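Local coordinates for protein RNA silencing suppressor p19 (Carnation Italian ringspot virus, PDB 6BJV) that suppresses RNA silencing in the plant host by binding short interfering RNAs as a homodimer that selects them by the length of their duplex, at residues A[81-84]-A[85-89]. Residues are numbered along the deposited sequence; the frame is centred on the assembly and turned at random.
Sequences ASLH and RVLGS
Leu83 and Leu87 meet one turn apart in an i to i+4 contact within the last turns of the short helix 80-87, which follows strand 68-75 in the p19 core. Their backbones are joined as well: Leu87 N donates to Leu83 O over 2.9 Å, with an N-H...O angle of 161°. Beside this bond the two side chains cross at a slant, Leu83 CG lying 3.8 Å from Leu87 CD1. Leu83 turns its CG anti to the backbone N (chi1 176°), which carries CD1 forward along the helix to Leu87 and also to Val86, whose CG2 is 4.1 Å from Leu83 CD1. Branched apolar residues suit a side on which Leu83 and Val86 are buried, with Leu87 only partly exposed; Leu83 also touches Tyr76 and Gln146 from flanking loops. With helix 92-99, this helix fills the interval between strands 68-75 and 109-116 of the four-stranded antiparallel sheet. Val86 CG1 lies 3.3 Å from Ser82 O, while the bond from Val86 N to that oxygen is weak. Around Gly88 and Ser89 the bonding shifts to i to i+3, the 3-10 pattern common where an alpha helix runs out: Gly88 N reaches Arg85 O at 2.7 Å and bonds His84 O weakly, and Ser89 N bonds Val86 O. Gly88, without a side chain, lets Arg85 O lie close to its backbone. His84 and Arg85 are polar and exposed, Arg85 running out as an extended chain. Lys141 NZ of helix 130-144 also bonds Val86 O, and Glu61 of strand 58-65 holds the hydroxyl of buried Ser89.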
ATOM      1  N   ALA A  81      -3.557   5.732  24.639  1.00103.55           N
ATOM      2  CA  ALA A  81      -2.854   4.664  25.341  1.00102.65           C
ATOM      3  C   ALA A  81      -2.732   3.421  24.470  1.00 95.49           C
ATOM      4  O   ALA A  81      -1.701   2.738  24.490  1.00 94.76           O
ATOM      5  CB  ALA A  81      -3.575   4.334  26.647  1.00107.11           C
ATOM      6  N   SER A  82      -3.774   3.113  23.696  1.00 76.23           N
ATOM      7  CA  SER A  82      -3.754   1.934  22.841  1.00 71.60           C
ATOM      8  C   SER A  82      -3.012   2.173  21.532  1.00 67.99           C
ATOM      9  O   SER A  82      -2.651   1.203  20.857  1.00 65.66           O
ATOM     10  CB  SER A  82      -5.186   1.478  22.546  1.00 70.23           C
ATOM     11  OG  SER A  82      -5.202   0.188  21.961  1.00 68.82           O
ATOM     12  N   LEU A  83      -2.779   3.434  21.160  1.00 77.62           N
ATOM     13  CA  LEU A  83      -2.032   3.723  19.941  1.00 75.29           C
ATOM     14  C   LEU A  83      -0.531   3.574  20.158  1.00 75.83           C
ATOM     15  O   LEU A  83       0.164   2.987  19.321  1.00 73.27           O
ATOM     16  CB  LEU A  83      -2.358   5.132  19.446  1.00 77.81           C
ATOM     17  CG  LEU A  83      -1.581   5.620  18.218  1.00 76.49           C
ATOM     18  CD1 LEU A  83      -1.784   4.687  17.032  1.00 71.39           C
ATOM     19  CD2 LEU A  83      -1.992   7.037  17.857  1.00 79.66           C
ATOM     20  N   HIS A  84      -0.016   4.102  21.270  1.00 98.61           N
ATOM     21  CA  HIS A  84       1.405   3.960  21.570  1.00100.36           C
ATOM     22  C   HIS A  84       1.815   2.495  21.621  1.00 98.51           C
ATOM     23  O   HIS A  84       2.916   2.135  21.187  1.00 97.79           O
ATOM     24  CB  HIS A  84       1.729   4.653  22.894  1.00107.42           C
ATOM     25  CG  HIS A  84       3.029   4.224  23.499  1.00111.10           C
ATOM     26  ND1 HIS A  84       3.136   3.137  24.338  1.00112.20           N
ATOM     27  CD2 HIS A  84       4.276   4.738  23.388  1.00114.10           C
ATOM     28  CE1 HIS A  84       4.394   2.998  24.718  1.00115.36           C
ATOM     29  NE2 HIS A  84       5.105   3.958  24.157  1.00116.56           N
ATOM     30  N   ARG A  85       0.946   1.634  22.151  1.00 81.78           N
ATOM     31  CA  ARG A  85       1.278   0.217  22.260  1.00 82.21           C
ATOM     32  C   ARG A  85       1.361  -0.433  20.885  1.00 78.75           C
ATOM     33  O   ARG A  85       2.376  -1.047  20.534  1.00 78.30           O
ATOM     34  CB  ARG A  85       0.245  -0.500  23.132  1.00 86.02           C
ATOM     35  CG  ARG A  85       0.500  -1.993  23.257  1.00 87.74           C
ATOM     36  CD  ARG A  85      -0.407  -2.648  24.282  1.00 91.90           C
ATOM     37  NE  ARG A  85      -0.013  -4.032  24.531  1.00 93.51           N
ATOM     38  CZ  ARG A  85       0.951  -4.403  25.371  1.00 95.70           C
ATOM     39  NH1 ARG A  85       1.634  -3.496  26.058  1.00 97.51           N
ATOM     40  NH2 ARG A  85       1.237  -5.688  25.525  1.00 95.68           N
ATOM     41  N   VAL A  86       0.295  -0.314  20.090  1.00 74.10           N
ATOM     42  CA  VAL A  86       0.277  -0.951  18.777  1.00 70.69           C
ATOM     43  C   VAL A  86       1.409  -0.425  17.908  1.00 67.54           C
ATOM     44  O   VAL A  86       1.974  -1.166  17.094  1.00 66.55           O
ATOM     45  CB  VAL A  86      -1.095  -0.754  18.100  1.00 67.50           C
ATOM     46  CG1 VAL A  86      -2.195  -1.401  18.932  1.00 71.06           C
ATOM     47  CG2 VAL A  86      -1.382   0.723  17.879  1.00 67.01           C
ATOM     48  N   LEU A  87       1.763   0.854  18.059  1.00 69.97           N
ATOM     49  CA  LEU A  87       2.919   1.384  17.348  1.00 69.38           C
ATOM     50  C   LEU A  87       4.205   0.680  17.756  1.00 71.62           C
ATOM     51  O   LEU A  87       5.171   0.681  16.985  1.00 70.18           O
ATOM     52  CB  LEU A  87       3.045   2.890  17.590  1.00 72.66           C
ATOM     53  CG  LEU A  87       2.005   3.770  16.894  1.00 71.60           C
ATOM     54  CD1 LEU A  87       2.114   5.206  17.382  1.00 76.22           C
ATOM     55  CD2 LEU A  87       2.162   3.709  15.380  1.00 68.42           C
ATOM     56  N   GLY A  88       4.240   0.086  18.946  1.00 77.45           N
ATOM     57  CA  GLY A  88       5.348  -0.742  19.366  1.00 80.41           C
ATOM     58  C   GLY A  88       5.298  -2.163  18.855  1.00 80.24           C
ATOM     59  O   GLY A  88       6.118  -2.988  19.264  1.00 82.59           O
ATOM     60  N   SER A  89       4.348  -2.474  17.968  1.00 65.22           N
ATOM     61  CA  SER A  89       4.258  -3.818  17.411  1.00 65.18           C
ATOM     62  C   SER A  89       5.559  -4.231  16.739  1.00 65.23           C
ATOM     63  O   SER A  89       5.925  -5.411  16.763  1.00 66.14           O
ATOM     64  CB  SER A  89       3.106  -3.892  16.412  1.00 62.14           C
ATOM     65  OG  SER A  89       2.944  -5.210  15.918  1.00 62.76           O
TER